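Purine nucleoside phosphorylase (Caulobacter vibrioides, PDB 1XFJ) probably phosphorolyses purine nucleosides such as inosine and S-methyl-5'-thioadenosine and deaminates adenosine. Local coordinates at residues D113-I126 with G153-I167. Numbering follows the deposited sequence.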
loop_
_atom_site.group_PDB
_atom_site.type_symbol
_atom_site.label_atom_id
_atom_site.label_comp_id
_atom_site.label_asym_id
_atom_site.label_seq_id
_atom_site.Cartn_x
_atom_site.Cartn_y
_atom_site.Cartn_z
ATOM N N ASP A 113 1.447 -6.554 -5.077
ATOM C CA ASP A 113 0.657 -7.674 -4.551
ATOM C C ASP A 113 0.257 -7.383 -3.104
ATOM O O ASP A 113 -0.873 -7.639 -2.707
ATOM C CB ASP A 113 1.424 -8.997 -4.593
ATOM C CG ASP A 113 1.286 -9.714 -5.923
ATOM O OD1 ASP A 113 0.561 -9.215 -6.813
ATOM O OD2 ASP A 113 1.902 -10.790 -6.073
ATOM N N CYS A 114 1.184 -6.854 -2.314
ATOM C CA CYS A 114 0.863 -6.538 -0.931
ATOM C C CYS A 114 -0.166 -5.419 -0.928
ATOM O O CYS A 114 -0.314 -4.704 -1.917
ATOM C CB CYS A 114 2.127 -6.153 -0.163
ATOM S SG CYS A 114 3.193 -7.594 0.078
ATOM N N ALA A 115 -0.880 -5.268 0.180
ATOM C CA ALA A 115 -1.938 -4.270 0.256
ATOM C C ALA A 115 -1.558 -2.885 0.751
ATOM O O ALA A 115 -1.113 -2.719 1.889
ATOM C CB ALA A 115 -3.078 -4.813 1.109
ATOM N N PRO A 116 -1.719 -1.864 -0.109
ATOM C CA PRO A 116 -1.386 -0.506 0.320
ATOM C C PRO A 116 -2.633 0.035 1.016
ATOM O O PRO A 116 -3.754 -0.281 0.616
ATOM C CB PRO A 116 -1.099 0.208 -0.996
ATOM C CG PRO A 116 -2.076 -0.432 -1.932
ATOM C CD PRO A 116 -1.998 -1.910 -1.557
ATOM N N VAL A 117 -2.446 0.828 2.060
ATOM C CA VAL A 117 -3.583 1.387 2.776
ATOM C C VAL A 117 -3.415 2.885 2.957
ATOM O O VAL A 117 -2.386 3.348 3.441
ATOM C CB VAL A 117 -3.752 0.740 4.171
ATOM C CG1 VAL A 117 -5.041 1.231 4.818
ATOM C CG2 VAL A 117 -3.763 -0.777 4.045
ATOM N N LEU A 118 -4.433 3.638 2.555
ATOM C CA LEU A 118 -4.407 5.086 2.697
ATOM C C LEU A 118 -5.433 5.444 3.764
ATOM O O LEU A 118 -6.588 5.014 3.694
ATOM C CB LEU A 118 -4.757 5.756 1.369
ATOM C CG LEU A 118 -3.819 5.413 0.207
ATOM C CD1 LEU A 118 -4.267 6.151 -1.051
ATOM C CD2 LEU A 118 -2.391 5.793 0.570
ATOM N N LEU A 119 -5.004 6.218 4.755
ATOM C CA LEU A 119 -5.884 6.611 5.847
ATOM C C LEU A 119 -5.879 8.113 6.049
ATOM O O LEU A 119 -4.916 8.794 5.698
ATOM C CB LEU A 119 -5.446 5.953 7.157
ATOM C CG LEU A 119 -5.278 4.438 7.185
ATOM C CD1 LEU A 119 -3.852 4.084 6.800
ATOM C CD2 LEU A 119 -5.578 3.922 8.589
ATOM N N VAL A 120 -6.948 8.621 6.646
ATOM C CA VAL A 120 -7.052 10.047 6.893
ATOM C C VAL A 120 -8.090 10.382 7.952
ATOM O O VAL A 120 -9.123 9.726 8.048
ATOM C CB VAL A 120 -7.434 10.804 5.593
ATOM C CG1 VAL A 120 -8.715 10.235 5.023
ATOM C CG2 VAL A 120 -7.607 12.293 5.875
ATOM N N ASP A 121 -7.785 11.387 8.764
ATOM C CA ASP A 121 -8.726 11.883 9.759
ATOM C C ASP A 121 -8.975 13.284 9.204
ATOM O O ASP A 121 -8.137 14.170 9.356
ATOM C CB ASP A 121 -8.099 11.989 11.146
ATOM C CG ASP A 121 -9.059 12.572 12.166
ATOM O OD1 ASP A 121 -9.924 13.378 11.760
ATOM O OD2 ASP A 121 -8.948 12.243 13.365
ATOM N N PRO A 122 -10.125 13.492 8.543
ATOM C CA PRO A 122 -10.479 14.787 7.951
ATOM C C PRO A 122 -10.685 15.961 8.909
ATOM O O PRO A 122 -10.739 17.112 8.474
ATOM C CB PRO A 122 -11.729 14.457 7.139
ATOM C CG PRO A 122 -12.378 13.396 7.951
ATOM C CD PRO A 122 -11.205 12.510 8.334
ATOM N N GLU A 123 -10.801 15.678 10.202
ATOM C CA GLU A 123 -10.987 16.745 11.185
ATOM C C GLU A 123 -9.653 17.184 11.768
ATOM O O GLU A 123 -9.358 18.381 11.847
ATOM C CB GLU A 123 -11.922 16.285 12.307
ATOM C CG GLU A 123 -12.077 17.289 13.452
ATOM C CD GLU A 123 -12.402 18.693 12.966
ATOM O OE1 GLU A 123 -13.247 18.830 12.059
ATOM O OE2 GLU A 123 -11.819 19.662 13.500
ATOM N N ALA A 124 -8.841 16.216 12.175
ATOM C CA ALA A 124 -7.535 16.516 12.742
ATOM C C ALA A 124 -6.564 16.870 11.623
ATOM O O ALA A 124 -5.485 17.403 11.872
ATOM C CB ALA A 124 -7.018 15.318 13.526
ATOM N N ARG A 125 -6.964 16.572 10.389
ATOM C CA ARG A 125 -6.136 16.839 9.218
ATOM C C ARG A 125 -4.834 16.048 9.316
ATOM O O ARG A 125 -3.742 16.613 9.375
ATOM C CB ARG A 125 -5.837 18.341 9.098
ATOM C CG ARG A 125 -7.069 19.213 8.852
ATOM C CD ARG A 125 -7.677 18.995 7.462
ATOM N NE ARG A 125 -6.756 19.374 6.388
ATOM C CZ ARG A 125 -7.035 19.288 5.089
ATOM N NH1 ARG A 125 -8.215 18.837 4.685
ATOM N NH2 ARG A 125 -6.128 19.651 4.189
ATOM N N ILE A 126 -4.965 14.725 9.339
ATOM C CA ILE A 126 -3.815 13.832 9.424
ATOM C C ILE A 126 -3.973 12.725 8.392
ATOM O O ILE A 126 -5.058 12.168 8.246
ATOM C CB ILE A 126 -3.715 13.197 10.828
ATOM C CG1 ILE A 126 -3.395 14.283 11.859
ATOM C CG2 ILE A 126 -2.662 12.094 10.840
ATOM C CD1 ILE A 126 -3.467 13.804 13.300
ATOM N N GLY A 153 -2.689 13.519 16.947
ATOM C CA GLY A 153 -3.958 14.163 17.235
ATOM C C GLY A 153 -5.204 13.540 16.627
ATOM O O GLY A 153 -6.311 14.019 16.874
ATOM N N ALA A 154 -5.042 12.480 15.840
ATOM C CA ALA A 154 -6.190 11.831 15.209
ATOM C C ALA A 154 -7.067 11.075 16.204
ATOM O O ALA A 154 -6.678 10.848 17.351
ATOM C CB ALA A 154 -5.716 10.874 14.109
ATOM N N SER A 155 -8.261 10.707 15.750
ATOM C CA SER A 155 -9.216 9.949 16.550
ATOM C C SER A 155 -9.633 8.737 15.731
ATOM O O SER A 155 -10.160 8.886 14.628
ATOM C CB SER A 155 -10.456 10.791 16.864
ATOM O OG SER A 155 -11.468 9.980 17.437
ATOM N N PRO A 156 -9.409 7.522 16.256
ATOM C CA PRO A 156 -9.784 6.311 15.520
ATOM C C PRO A 156 -11.175 6.393 14.893
ATOM O O PRO A 156 -11.345 6.171 13.696
ATOM C CB PRO A 156 -9.702 5.223 16.589
ATOM C CG PRO A 156 -8.572 5.697 17.448
ATOM C CD PRO A 156 -8.862 7.183 17.583
ATOM N N ALA A 157 -12.168 6.726 15.710
ATOM C CA ALA A 157 -13.551 6.807 15.251
ATOM C C ALA A 157 -13.826 7.836 14.155
ATOM O O ALA A 157 -14.947 7.920 13.654
ATOM C CB ALA A 157 -14.475 7.064 16.441
ATOM N N ASN A 158 -12.821 8.620 13.778
ATOM C CA ASN A 158 -13.023 9.614 12.732
ATOM C C ASN A 158 -12.118 9.359 11.532
ATOM O O ASN A 158 -12.044 10.175 10.614
ATOM C CB ASN A 158 -12.763 11.019 13.273
ATOM C CG ASN A 158 -13.570 12.075 12.545
ATOM O OD1 ASN A 158 -14.801 12.076 12.606
ATOM N ND2 ASN A 158 -12.884 12.974 11.847
ATOM N N ILE A 159 -11.437 8.218 11.537
ATOM C CA ILE A 159 -10.527 7.872 10.452
ATOM C C ILE A 159 -11.179 7.070 9.332
ATOM O O ILE A 159 -12.018 6.204 9.579
ATOM C CB ILE A 159 -9.317 7.055 10.987
ATOM C CG1 ILE A 159 -8.428 7.944 11.854
ATOM C CG2 ILE A 159 -8.518 6.465 9.822
ATOM C CD1 ILE A 159 -7.351 7.179 12.611
ATOM N N THR A 160 -10.802 7.385 8.096
ATOM C CA THR A 160 -11.288 6.653 6.932
ATOM C C THR A 160 -10.059 5.912 6.408
ATOM O O THR A 160 -8.973 6.492 6.304
ATOM C CB THR A 160 -11.831 7.598 5.831
ATOM O OG1 THR A 160 -13.053 8.199 6.276
ATOM C CG2 THR A 160 -12.103 6.829 4.541
ATOM N N GLY A 161 -10.226 4.629 6.106
ATOM C CA GLY A 161 -9.117 3.833 5.610
ATOM C C GLY A 161 -9.519 3.025 4.395
ATOM O O GLY A 161 -10.543 2.341 4.404
ATOM N N VAL A 162 -8.710 3.100 3.344
ATOM C CA VAL A 162 -9.004 2.386 2.112
ATOM C C VAL A 162 -7.861 1.489 1.672
ATOM O O VAL A 162 -6.700 1.906 1.656
ATOM C CB VAL A 162 -9.311 3.372 0.966
ATOM C CG1 VAL A 162 -9.554 2.612 -0.332
ATOM C CG2 VAL A 162 -10.514 4.223 1.329
ATOM N N VAL A 163 -8.200 0.256 1.313
ATOM C CA VAL A 163 -7.213 -0.709 0.845
ATOM C C VAL A 163 -7.162 -0.589 -0.674
ATOM O O VAL A 163 -8.197 -0.595 -1.333
ATOM C CB VAL A 163 -7.620 -2.143 1.243
ATOM C CG1 VAL A 163 -6.528 -3.128 0.848
ATOM C CG2 VAL A 163 -7.872 -2.204 2.746
ATOM N N GLY A 164 -5.959 -0.481 -1.232
ATOM C CA GLY A 164 -5.839 -0.336 -2.671
ATOM C C GLY A 164 -5.656 -1.629 -3.437
ATOM O O GLY A 164 -5.932 -2.715 -2.917
ATOM N N PRO A 165 -5.199 -1.540 -4.695
ATOM C CA PRO A 165 -4.986 -2.731 -5.518
ATOM C C PRO A 165 -3.994 -3.648 -4.814
ATOM O O PRO A 165 -3.011 -3.184 -4.242
ATOM C CB PRO A 165 -4.413 -2.161 -6.816
ATOM C CG PRO A 165 -4.981 -0.766 -6.868
ATOM C CD PRO A 165 -4.836 -0.317 -5.432
ATOM N N CYS A 166 -4.264 -4.946 -4.841
ATOM C CA CYS A 166 -3.387 -5.923 -4.210
ATOM C C CYS A 166 -3.740 -7.286 -4.782
ATOM O O CYS A 166 -4.633 -7.389 -5.619
ATOM C CB CYS A 166 -3.577 -5.912 -2.686
ATOM S SG CYS A 166 -5.219 -6.413 -2.102
ATOM N N ILE A 167 -3.040 -8.328 -4.350
ATOM C CA ILE A 167 -3.342 -9.651 -4.862
ATOM C C ILE A 167 -4.689 -10.079 -4.275
ATOM O O ILE A 167 -4.895 -10.056 -3.059
ATOM C CB ILE A 167 -2.210 -10.650 -4.522
ATOM C CG1 ILE A 167 -2.449 -11.971 -5.255
ATOM C CG2 ILE A 167 -2.091 -10.824 -3.014
ATOM C CD1 ILE A 167 -1.231 -12.892 -5.261
HETATM O O HOH W 1 -0.183 -4.240 -4.605
#
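Strands 115-121 and 160-163 run antiparallel, their axes 4.7 Å apart at closest and their N-to-C directions 165° apart, as neighbours in the six-stranded mixed sheet of this alpha-beta-beta-alpha fold. Leu118 with Val162 and Val120 with Thr160 are hydrogen-bonded pairs, each joined by two N-H...O=C bonds; Leu119 faces Gly161 as a non-hydrogen-bonded pair, with the CA atoms only 4.3 Å apart. The ladder ends with the bond from Gly164 N to Pro116 O, 2.9 Å; past the strand ends a separate backbone bond runs from Ile167 N to Asp113 O. Leu118, Val120, Thr160 and Val162 share one face, where Val120 and Thr160 lie side by side; helix 12-15 and the five-stranded sheet, through Phe24 and Ile257, pack there. On the other face Leu119 CD2 reaches Ile159 CG2 at 4.1 Å.

Between these loop ends a water accepts from Asp113 N and donates to Cys114 O and Pro165 O, linking the two segments. The Asp113 carboxylate itself turns to Arg240 N, Thr229 and Ser238.

The far end is organised by Asp121. With CG anti to the backbone N (chi1 177°), its carboxylate reaches segment 153-167 while also holding its own turn: OD1 accepts from Glu123 N, an Asx turn, and from Ala124 N. A G1 beta bulge sets Asp121 against the pair Arg125-Ile126 as the chain turns into strand 126-132. Ile126 CD1 meets Ala154 CB at 3.8 Å, just after the Schellman motif at Gly153. The second carboxylate oxygen, Asp121 OD2, takes Ser155 N at 2.9 Å, nearly in line with its C-O bond. The third donor to Asp121 OD1 is Asn158 ND2, 3.0 Å away, which approaches from above the carboxylate plane, 47° out of it, although OD1 lies almost in the Asn158 amide plane.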